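Glycosyltransferase (Rickettsia africae, PDB 7MI0) probably transfers a sugar from an activated donor to an acceptor, as a two-domain glycosyltransferase of the GT-B type. Local coordinates at residues V178-C186 and F376-N385; Y286-S296 and E308-T319. All coordinates share one frame; numbering follows the deposited sequence.

How the interactions relate
Interaction 2 lies in the buried core of the C-terminal domain, whereas interaction 1 sits where the chain passes between the two domains and is only partly buried. Their centres are about 20 Å apart, yet they touch: Val184 of interaction 1 packs against Glu308 and Ala311 on helix 304-311 of interaction 2. The chemistry follows the place. Interaction 2 joins two neighbouring parallel strands by a regular ladder of backbone bonds, with isoleucines and a leucine covering one face. Interaction 1 joins a connecting segment to a helix start, using two main-chain bonds, a methionine wedge and, at its margin, a salt bridge with a water.

Interaction 1 of 2, residues V178-C186 and F376-N385; sequences VVIERGVNC and FSLNLMLRKN
Val184 meets the start of helix 378-393 backbone to backbone, in a single bridge with Ser377. Val184 N donates to Phe376 O at 2.9 Å, while Leu378 N, from the first helical turn, donates to Val184 O at 2.9 Å. Ser377 holds the N-cap position, its OG accepting from Leu380 N.

The closely packed part is at Gly183, which has no side chain to keep the backbones apart; its CA makes a CA-H...O contact with Phe376 O. Beside it Met381 wedges in. With CG anti to the backbone N (chi1 -162°) and a bend only at chi3, its CG lies against Glu181 O and its sulfur lands over one face of the Arg182 guanidinium, SD being 3.5 Å from NH1. Gly183 N adds a weak N-H...S bond to the same sulfur. Arg182 folds back on its own segment, NH2 donating to Ile180 O at 2.7 Å, which helps to hold the guanidinium in place. Further along, the side chains of Ile180 and Lys384 run antiparallel past one another, Ile180 CG2 3.7 Å from Lys384 CB.

The margin is looser and more polar. There the extended Lys384 chain crosses Glu181, and NZ makes a salt bridge, weak as a hydrogen bond, with OE1 at 3.0 Å. A water donates to Glu181 O and accepts weakly from the same NZ. Both residues are partly exposed, as is Phe376, whose ring edge faces Glu181 CB.

Through Leu378 and Leu382 the helix also packs on helix 35-48, while Val184 packs on helix 304-311. A C-terminal helix that returns to the N-terminal domain, passing the interdomain connection, is a hallmark of the GT-B fold.

Interaction 2 of 2, residues Y286-S296 and E308-T319; sequences YGISDIIISAS and EGQAMKKLVIAT
Strands 291-294 and 315-319 run parallel, their axes 4.8 Å apart and 15° off alignment, in register from Ile291 opposite Leu315 to Ser294 opposite Ala318. They are the two strands of a beta-alpha-beta crossover through helix 304-311, in the Rossmann-like C-terminal half of a GT-B fold. Ile292 N donates to Leu315 O at 2.9 Å, Ile317 N to Ile292 O and Ser294 N to Ile317 O, three bonds that continue the parallel ladder.

Ile291, Ile293, Leu315 and Ile317 share one face, where Ile291 and Ile317 also touch helix 342-355. Ile293 and Ile317 run alongside each other, with Ile293 CD1 3.8 Å from Ile317 CB. Ile317 CD1 also reaches Ile291 CG2, at 4.0 Å. On the other face, Ser294, Val316 and Ala318 pack against Ile306 of the crossover helix.

Polar groups close both ends. Lys314, bent at chi2, lays its CB against Ile292 CG1 and sends NZ to Ser289 O at 2.9 Å, with a weak second bond to Gly287 O. The amine thus sits at carbonyls at the C-terminal end region of helix 282-287, where the helix dipole would probably favour a positive charge. Nearby, the Tyr286 ring stands almost perpendicular to the Glu308 carboxylate (87°), and its OH donates to the anti lone pair of Glu308 OE1 at 2.8 Å. The other oxygen of Glu308 is held by Arg304. Met312 CG packs 3.7 Å from Tyr286 CB.

At the far end Thr319 N bonds Ser294 O weakly. A chi1 of 44° tucks Thr319 OG1 in over its own backbone, from where it donates in the carbonyl plane to a lone pair of Ser296 O at 2.8 Å.

Interaction 1 of 2, residues V178-C186 and F376-N385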
loop_
_atom_site.group_PDB
_atom_site.type_symbol
_atom_site.label_atom_id
_atom_site.label_comp_id
_atom_site.label_asym_id
_atom_site.label_seq_id
_atom_site.Cartn_x
_atom_site.Cartn_y
_atom_site.Cartn_z
ATOM N N VAL A 178 -10.074 -10.854 -9.843
ATOM C CA VAL A 178 -8.918 -11.606 -9.373
ATOM C C VAL A 178 -8.265 -10.793 -8.269
ATOM O O VAL A 178 -7.976 -9.606 -8.458
ATOM C CB VAL A 178 -7.935 -11.878 -10.525
ATOM C CG1 VAL A 178 -6.661 -12.495 -10.014
ATOM C CG2 VAL A 178 -8.585 -12.771 -11.571
ATOM N N VAL A 179 -8.048 -11.411 -7.115
ATOM C CA VAL A 179 -7.382 -10.740 -6.005
ATOM C C VAL A 179 -5.882 -10.977 -6.109
ATOM O O VAL A 179 -5.433 -12.120 -6.256
ATOM C CB VAL A 179 -7.921 -11.231 -4.653
ATOM C CG1 VAL A 179 -7.327 -10.404 -3.519
ATOM C CG2 VAL A 179 -9.434 -11.168 -4.635
ATOM N N ILE A 180 -5.108 -9.896 -6.040
ATOM C CA ILE A 180 -3.646 -9.960 -5.990
ATOM C C ILE A 180 -3.224 -9.115 -4.789
ATOM O O ILE A 180 -3.013 -7.904 -4.912
ATOM C CB ILE A 180 -2.985 -9.456 -7.276
ATOM C CG1 ILE A 180 -3.548 -10.189 -8.490
ATOM C CG2 ILE A 180 -1.475 -9.613 -7.203
ATOM C CD1 ILE A 180 -2.927 -9.749 -9.794
ATOM N N GLU A 181 -3.095 -9.749 -3.623
ATOM C CA GLU A 181 -2.755 -9.013 -2.411
ATOM C C GLU A 181 -1.434 -8.270 -2.577
ATOM O O GLU A 181 -0.586 -8.620 -3.399
ATOM C CB GLU A 181 -2.651 -9.947 -1.202
ATOM C CG GLU A 181 -3.931 -10.649 -0.798
ATOM C CD GLU A 181 -4.131 -11.960 -1.533
ATOM O OE1 GLU A 181 -3.650 -12.082 -2.686
ATOM O OE2 GLU A 181 -4.766 -12.870 -0.952
ATOM N N ARG A 182 -1.269 -7.230 -1.771
ATOM C CA ARG A 182 -0.057 -6.433 -1.821
ATOM C C ARG A 182 1.096 -7.178 -1.163
ATOM O O ARG A 182 0.918 -7.886 -0.169
ATOM C CB ARG A 182 -0.290 -5.092 -1.132
ATOM C CG ARG A 182 -1.374 -4.261 -1.790
ATOM C CD ARG A 182 -1.006 -3.945 -3.223
ATOM N NE ARG A 182 -1.573 -4.897 -4.170
ATOM C CZ ARG A 182 -1.327 -4.887 -5.474
ATOM N NH1 ARG A 182 -0.490 -4.014 -6.013
ATOM N NH2 ARG A 182 -1.938 -5.776 -6.257
ATOM N N GLY A 183 2.289 -7.015 -1.724
ATOM C CA GLY A 183 3.468 -7.714 -1.255
ATOM C C GLY A 183 4.484 -6.774 -0.640
ATOM O O GLY A 183 4.547 -5.594 -0.984
ATOM N N VAL A 184 5.284 -7.312 0.273
ATOM C CA VAL A 184 6.386 -6.593 0.898
ATOM C C VAL A 184 7.688 -7.240 0.453
ATOM O O VAL A 184 7.799 -8.471 0.411
ATOM C CB VAL A 184 6.256 -6.589 2.436
ATOM C CG1 VAL A 184 7.584 -6.273 3.094
ATOM C CG2 VAL A 184 5.239 -5.567 2.849
ATOM N N ASN A 185 8.665 -6.411 0.095
ATOM C CA ASN A 185 9.977 -6.894 -0.327
ATOM C C ASN A 185 10.670 -7.525 0.871
ATOM O O ASN A 185 11.267 -6.830 1.694
ATOM C CB ASN A 185 10.798 -5.746 -0.898
ATOM C CG ASN A 185 12.059 -6.217 -1.583
ATOM O OD1 ASN A 185 12.622 -7.253 -1.236
ATOM N ND2 ASN A 185 12.510 -5.457 -2.576
ATOM N N CYS A 186 10.603 -8.853 0.972
ATOM C CA CYS A 186 11.208 -9.539 2.106
ATOM C C CYS A 186 12.723 -9.579 2.029
ATOM O O CYS A 186 13.372 -9.988 3.003
ATOM C CB CYS A 186 10.650 -10.949 2.214
ATOM S SG CYS A 186 8.970 -10.926 2.800
ATOM N N PHE A 376 2.426 -12.958 1.531
ATOM C CA PHE A 376 2.350 -11.526 1.259
ATOM C C PHE A 376 3.702 -10.951 0.855
ATOM O O PHE A 376 4.010 -9.795 1.160
ATOM C CB PHE A 376 1.786 -10.783 2.468
ATOM C CG PHE A 376 0.501 -11.357 2.972
ATOM C CD1 PHE A 376 -0.651 -11.283 2.203
ATOM C CD2 PHE A 376 0.439 -11.978 4.211
ATOM C CE1 PHE A 376 -1.844 -11.816 2.662
ATOM C CE2 PHE A 376 -0.755 -12.515 4.679
ATOM C CZ PHE A 376 -1.897 -12.432 3.905
ATOM N N SER A 377 4.520 -11.740 0.162
ATOM C CA SER A 377 5.774 -11.246 -0.382
ATOM C C SER A 377 5.540 -10.472 -1.673
ATOM O O SER A 377 4.593 -10.739 -2.421
ATOM C CB SER A 377 6.720 -12.402 -0.669
ATOM O OG SER A 377 6.160 -13.229 -1.669
ATOM N N LEU A 378 6.426 -9.507 -1.937
ATOM C CA LEU A 378 6.442 -8.862 -3.246
ATOM C C LEU A 378 6.647 -9.888 -4.350
ATOM O O LEU A 378 6.049 -9.787 -5.428
ATOM C CB LEU A 378 7.538 -7.798 -3.300
ATOM C CG LEU A 378 7.857 -7.186 -4.665
ATOM C CD1 LEU A 378 6.704 -6.350 -5.167
ATOM C CD2 LEU A 378 9.109 -6.351 -4.594
ATOM N N ASN A 379 7.479 -10.895 -4.085
ATOM C CA ASN A 379 7.752 -11.926 -5.080
ATOM C C ASN A 379 6.468 -12.591 -5.572
ATOM O O ASN A 379 6.288 -12.788 -6.778
ATOM C CB ASN A 379 8.703 -12.959 -4.485
ATOM C CG ASN A 379 9.649 -13.522 -5.507
ATOM O OD1 ASN A 379 9.274 -14.380 -6.311
ATOM N ND2 ASN A 379 10.890 -13.038 -5.495
ATOM N N LEU A 380 5.559 -12.939 -4.656
ATOM C CA LEU A 380 4.308 -13.580 -5.052
ATOM C C LEU A 380 3.355 -12.592 -5.717
ATOM O O LEU A 380 2.609 -12.967 -6.630
ATOM C CB LEU A 380 3.653 -14.230 -3.833
ATOM C CG LEU A 380 2.290 -14.916 -3.933
ATOM C CD1 LEU A 380 2.325 -16.140 -4.826
ATOM C CD2 LEU A 380 1.801 -15.294 -2.544
ATOM N N MET A 381 3.366 -11.331 -5.280
ATOM C CA MET A 381 2.570 -10.309 -5.949
ATOM C C MET A 381 2.975 -10.188 -7.411
ATOM O O MET A 381 2.124 -10.190 -8.307
ATOM C CB MET A 381 2.732 -8.966 -5.233
ATOM C CG MET A 381 1.642 -7.946 -5.545
ATOM S SD MET A 381 2.117 -6.250 -5.147
ATOM C CE MET A 381 3.277 -5.946 -6.485
ATOM N N LEU A 382 4.280 -10.085 -7.666
ATOM C CA LEU A 382 4.763 -9.932 -9.035
ATOM C C LEU A 382 4.373 -11.127 -9.897
ATOM O O LEU A 382 3.962 -10.960 -11.054
ATOM C CB LEU A 382 6.280 -9.734 -9.034
ATOM C CG LEU A 382 6.807 -8.487 -8.321
ATOM C CD1 LEU A 382 8.305 -8.352 -8.509
ATOM C CD2 LEU A 382 6.085 -7.242 -8.810
ATOM N N ARG A 383 4.470 -12.341 -9.340
ATOM C CA ARG A 383 4.152 -13.543 -10.105
ATOM C C ARG A 383 2.655 -13.657 -10.371
ATOM O O ARG A 383 2.245 -14.095 -11.453
ATOM C CB ARG A 383 4.682 -14.782 -9.377
ATOM C CG ARG A 383 6.211 -14.831 -9.318
ATOM C CD ARG A 383 6.740 -15.846 -8.319
ATOM N NE ARG A 383 7.583 -16.850 -8.960
ATOM C CZ ARG A 383 7.217 -18.105 -9.198
ATOM N NH1 ARG A 383 6.032 -18.566 -8.820
ATOM N NH2 ARG A 383 8.063 -18.920 -9.822
ATOM N N LYS A 384 1.818 -13.260 -9.410
ATOM C CA LYS A 384 0.385 -13.248 -9.673
ATOM C C LYS A 384 0.032 -12.265 -10.782
ATOM O O LYS A 384 -0.920 -12.498 -11.537
ATOM C CB LYS A 384 -0.385 -12.916 -8.400
ATOM C CG LYS A 384 -0.342 -14.000 -7.345
ATOM C CD LYS A 384 -1.231 -13.625 -6.180
ATOM C CE LYS A 384 -1.171 -14.640 -5.065
ATOM N NZ LYS A 384 -1.841 -14.113 -3.850
ATOM N N ASN A 385 0.789 -11.170 -10.909
ATOM C CA ASN A 385 0.555 -10.242 -12.009
ATOM C C ASN A 385 0.876 -10.881 -13.352
ATOM O O ASN A 385 0.126 -10.717 -14.321
ATOM C CB ASN A 385 1.384 -8.976 -11.823
ATOM C CG ASN A 385 0.599 -7.862 -11.185
ATOM O OD1 ASN A 385 -0.233 -7.227 -11.831
ATOM N ND2 ASN A 385 0.853 -7.617 -9.905
HETATM O O HOH W 1 0.117 -11.505 -3.485
#

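Interaction 2 of 2, residues Y286-S296 and E308-T319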
loop_
_atom_site.group_PDB
_atom_site.type_symbol
_atom_site.label_atom_id
_atom_site.label_comp_id
_atom_site.label_asym_id
_atom_site.label_seq_id
_atom_site.Cartn_x
_atom_site.Cartn_y
_atom_site.Cartn_z
ATOM N N TYR A 286 12.063 0.306 12.002
ATOM C CA TYR A 286 11.384 -0.907 12.443
ATOM C C TYR A 286 12.271 -1.701 13.394
ATOM O O TYR A 286 11.821 -2.148 14.456
ATOM C CB TYR A 286 10.992 -1.767 11.242
ATOM C CG TYR A 286 9.740 -1.331 10.505
ATOM C CD1 TYR A 286 8.479 -1.534 11.053
ATOM C CD2 TYR A 286 9.818 -0.751 9.243
ATOM C CE1 TYR A 286 7.335 -1.155 10.373
ATOM C CE2 TYR A 286 8.680 -0.369 8.559
ATOM C CZ TYR A 286 7.443 -0.573 9.128
ATOM O OH TYR A 286 6.311 -0.196 8.448
ATOM N N GLY A 287 13.547 -1.864 13.035
ATOM C CA GLY A 287 14.441 -2.683 13.831
ATOM C C GLY A 287 14.593 -2.210 15.261
ATOM O O GLY A 287 14.775 -3.028 16.169
ATOM N N ILE A 288 14.523 -0.892 15.488
ATOM C CA ILE A 288 14.651 -0.366 16.846
ATOM C C ILE A 288 13.345 -0.417 17.614
ATOM O O ILE A 288 13.340 -0.169 18.826
ATOM C CB ILE A 288 15.158 1.089 16.883
ATOM C CG1 ILE A 288 14.129 2.041 16.265
ATOM C CG2 ILE A 288 16.506 1.204 16.188
ATOM C CD1 ILE A 288 14.502 3.504 16.385
ATOM N N SER A 289 12.246 -0.744 16.951
ATOM C CA SER A 289 10.939 -0.754 17.583
ATOM C C SER A 289 10.562 -2.165 18.015
ATOM O O SER A 289 11.079 -3.162 17.507
ATOM C CB SER A 289 9.878 -0.195 16.634
ATOM O OG SER A 289 10.346 0.981 15.998
ATOM N N ASP A 290 9.645 -2.233 18.974
ATOM C CA ASP A 290 9.087 -3.493 19.438
ATOM C C ASP A 290 7.618 -3.666 19.088
ATOM O O ASP A 290 7.171 -4.800 18.911
ATOM C CB ASP A 290 9.254 -3.615 20.960
ATOM C CG ASP A 290 10.670 -3.303 21.423
ATOM O OD1 ASP A 290 11.622 -3.939 20.917
ATOM O OD2 ASP A 290 10.830 -2.414 22.287
ATOM N N ILE A 291 6.860 -2.574 18.972
ATOM C CA ILE A 291 5.433 -2.620 18.665
ATOM C C ILE A 291 5.134 -1.617 17.557
ATOM O O ILE A 291 5.529 -0.450 17.653
ATOM C CB ILE A 291 4.580 -2.314 19.909
ATOM C CG1 ILE A 291 4.844 -3.341 21.009
ATOM C CG2 ILE A 291 3.101 -2.272 19.549
ATOM C CD1 ILE A 291 4.383 -2.885 22.373
ATOM N N ILE A 292 4.426 -2.066 16.516
ATOM C CA ILE A 292 4.035 -1.224 15.387
ATOM C C ILE A 292 2.534 -0.982 15.451
ATOM O O ILE A 292 1.768 -1.892 15.788
ATOM C CB ILE A 292 4.419 -1.861 14.038
ATOM C CG1 ILE A 292 5.864 -2.350 14.065
ATOM C CG2 ILE A 292 4.246 -0.857 12.917
ATOM C CD1 ILE A 292 6.868 -1.247 14.260
ATOM N N ILE A 293 2.110 0.235 15.109
ATOM C CA ILE A 293 0.724 0.658 15.292
ATOM C C ILE A 293 0.151 1.141 13.966
ATOM O O ILE A 293 0.717 2.037 13.328
ATOM C CB ILE A 293 0.592 1.768 16.349
ATOM C CG1 ILE A 293 1.136 1.303 17.703
ATOM C CG2 ILE A 293 -0.862 2.208 16.468
ATOM C CD1 ILE A 293 0.324 0.211 18.361
ATOM N N SER A 294 -0.971 0.552 13.560
ATOM C CA SER A 294 -1.886 1.150 12.597
ATOM C C SER A 294 -3.195 1.405 13.323
ATOM O O SER A 294 -3.831 0.464 13.810
ATOM C CB SER A 294 -2.121 0.252 11.387
ATOM O OG SER A 294 -3.331 0.619 10.739
ATOM N N ALA A 295 -3.589 2.669 13.403
ATOM C CA ALA A 295 -4.737 3.067 14.205
ATOM C C ALA A 295 -5.792 3.775 13.367
ATOM O O ALA A 295 -6.564 4.581 13.889
ATOM C CB ALA A 295 -4.293 3.955 15.364
ATOM N N SER A 296 -5.834 3.484 12.068
ATOM C CA SER A 296 -6.721 4.207 11.165
ATOM C C SER A 296 -8.174 4.002 11.567
ATOM O O SER A 296 -8.601 2.881 11.861
ATOM C CB SER A 296 -6.501 3.746 9.725
ATOM O OG SER A 296 -5.129 3.801 9.376
ATOM N N GLU A 308 4.626 -4.627 6.465
ATOM C CA GLU A 308 6.027 -4.271 6.667
ATOM C C GLU A 308 6.477 -4.599 8.083
ATOM O O GLU A 308 7.588 -5.101 8.289
ATOM C CB GLU A 308 6.252 -2.790 6.372
ATOM C CG GLU A 308 6.418 -2.469 4.905
ATOM C CD GLU A 308 6.552 -0.981 4.645
ATOM O OE1 GLU A 308 6.468 -0.192 5.612
ATOM O OE2 GLU A 308 6.737 -0.602 3.468
ATOM N N GLY A 309 5.626 -4.323 9.073
ATOM C CA GLY A 309 5.979 -4.652 10.444
ATOM C C GLY A 309 6.044 -6.149 10.688
ATOM O O GLY A 309 6.917 -6.632 11.413
ATOM N N GLN A 310 5.115 -6.902 10.099
ATOM C CA GLN A 310 5.164 -8.353 10.223
ATOM C C GLN A 310 6.432 -8.914 9.594
ATOM O O GLN A 310 7.029 -9.860 10.120
ATOM C CB GLN A 310 3.928 -8.973 9.580
ATOM C CG GLN A 310 2.677 -8.870 10.408
ATOM C CD GLN A 310 1.475 -9.439 9.686
ATOM O OE1 GLN A 310 1.146 -9.015 8.575
ATOM N NE2 GLN A 310 0.815 -10.410 10.309
ATOM N N ALA A 311 6.862 -8.342 8.466
ATOM C CA ALA A 311 8.100 -8.793 7.841
ATOM C C ALA A 311 9.300 -8.594 8.762
ATOM O O ALA A 311 10.263 -9.370 8.706
ATOM C CB ALA A 311 8.319 -8.056 6.520
ATOM N N MET A 312 9.258 -7.579 9.619
ATOM C CA MET A 312 10.378 -7.252 10.484
ATOM C C MET A 312 10.315 -7.963 11.831
ATOM O O MET A 312 11.076 -7.605 12.738
ATOM C CB MET A 312 10.454 -5.737 10.684
ATOM C CG MET A 312 10.790 -4.965 9.419
ATOM S SD MET A 312 12.346 -5.459 8.643
ATOM C CE MET A 312 13.522 -5.024 9.923
ATOM N N LYS A 313 9.432 -8.957 11.977
ATOM C CA LYS A 313 9.337 -9.785 13.189
ATOM C C LYS A 313 8.952 -8.951 14.413
ATOM O O LYS A 313 9.527 -9.090 15.494
ATOM C CB LYS A 313 10.642 -10.557 13.450
ATOM C CG LYS A 313 10.970 -11.651 12.439
ATOM C CD LYS A 313 12.300 -12.335 12.759
ATOM C CE LYS A 313 12.468 -13.644 11.988
ATOM N NZ LYS A 313 13.745 -14.350 12.297
ATOM N N LYS A 314 7.950 -8.092 14.245
ATOM C CA LYS A 314 7.494 -7.205 15.306
ATOM C C LYS A 314 6.109 -7.607 15.801
ATOM O O LYS A 314 5.371 -8.337 15.138
ATOM C CB LYS A 314 7.471 -5.750 14.821
ATOM C CG LYS A 314 8.813 -5.261 14.324
ATOM C CD LYS A 314 9.873 -5.414 15.405
ATOM C CE LYS A 314 11.268 -5.227 14.830
ATOM N NZ LYS A 314 12.318 -5.150 15.879
ATOM N N LEU A 315 5.764 -7.129 16.993
ATOM C CA LEU A 315 4.390 -7.227 17.465
ATOM C C LEU A 315 3.581 -6.113 16.816
ATOM O O LEU A 315 3.912 -4.931 16.963
ATOM C CB LEU A 315 4.328 -7.131 18.986
ATOM C CG LEU A 315 4.951 -8.293 19.761
ATOM C CD1 LEU A 315 4.678 -8.133 21.248
ATOM C CD2 LEU A 315 4.442 -9.641 19.248
ATOM N N VAL A 316 2.531 -6.488 16.089
ATOM C CA VAL A 316 1.775 -5.569 15.245
ATOM C C VAL A 316 0.361 -5.432 15.792
ATOM O O VAL A 316 -0.305 -6.436 16.076
ATOM C CB VAL A 316 1.746 -6.045 13.781
ATOM C CG1 VAL A 316 0.622 -5.360 13.027
ATOM C CG2 VAL A 316 3.091 -5.779 13.111
ATOM N N ILE A 317 -0.095 -4.190 15.924
ATOM C CA ILE A 317 -1.434 -3.866 16.399
ATOM C C ILE A 317 -2.102 -2.995 15.340
ATOM O O ILE A 317 -1.616 -1.897 15.042
ATOM C CB ILE A 317 -1.386 -3.148 17.755
ATOM C CG1 ILE A 317 -0.708 -4.021 18.805
ATOM C CG2 ILE A 317 -2.771 -2.759 18.204
ATOM C CD1 ILE A 317 -0.668 -3.380 20.176
ATOM N N ALA A 318 -3.209 -3.481 14.768
ATOM C CA ALA A 318 -3.911 -2.770 13.704
ATOM C C ALA A 318 -5.401 -2.690 13.999
ATOM O O ALA A 318 -5.983 -3.589 14.618
ATOM C CB ALA A 318 -3.706 -3.442 12.347
ATOM N N THR A 319 -6.017 -1.601 13.541
ATOM C CA THR A 319 -7.457 -1.438 13.688
ATOM C C THR A 319 -8.188 -2.371 12.736
ATOM O O THR A 319 -7.797 -2.538 11.579
ATOM C CB THR A 319 -7.873 0.004 13.416
ATOM O OG1 THR A 319 -7.186 0.494 12.257
ATOM C CG2 THR A 319 -7.546 0.878 14.602
#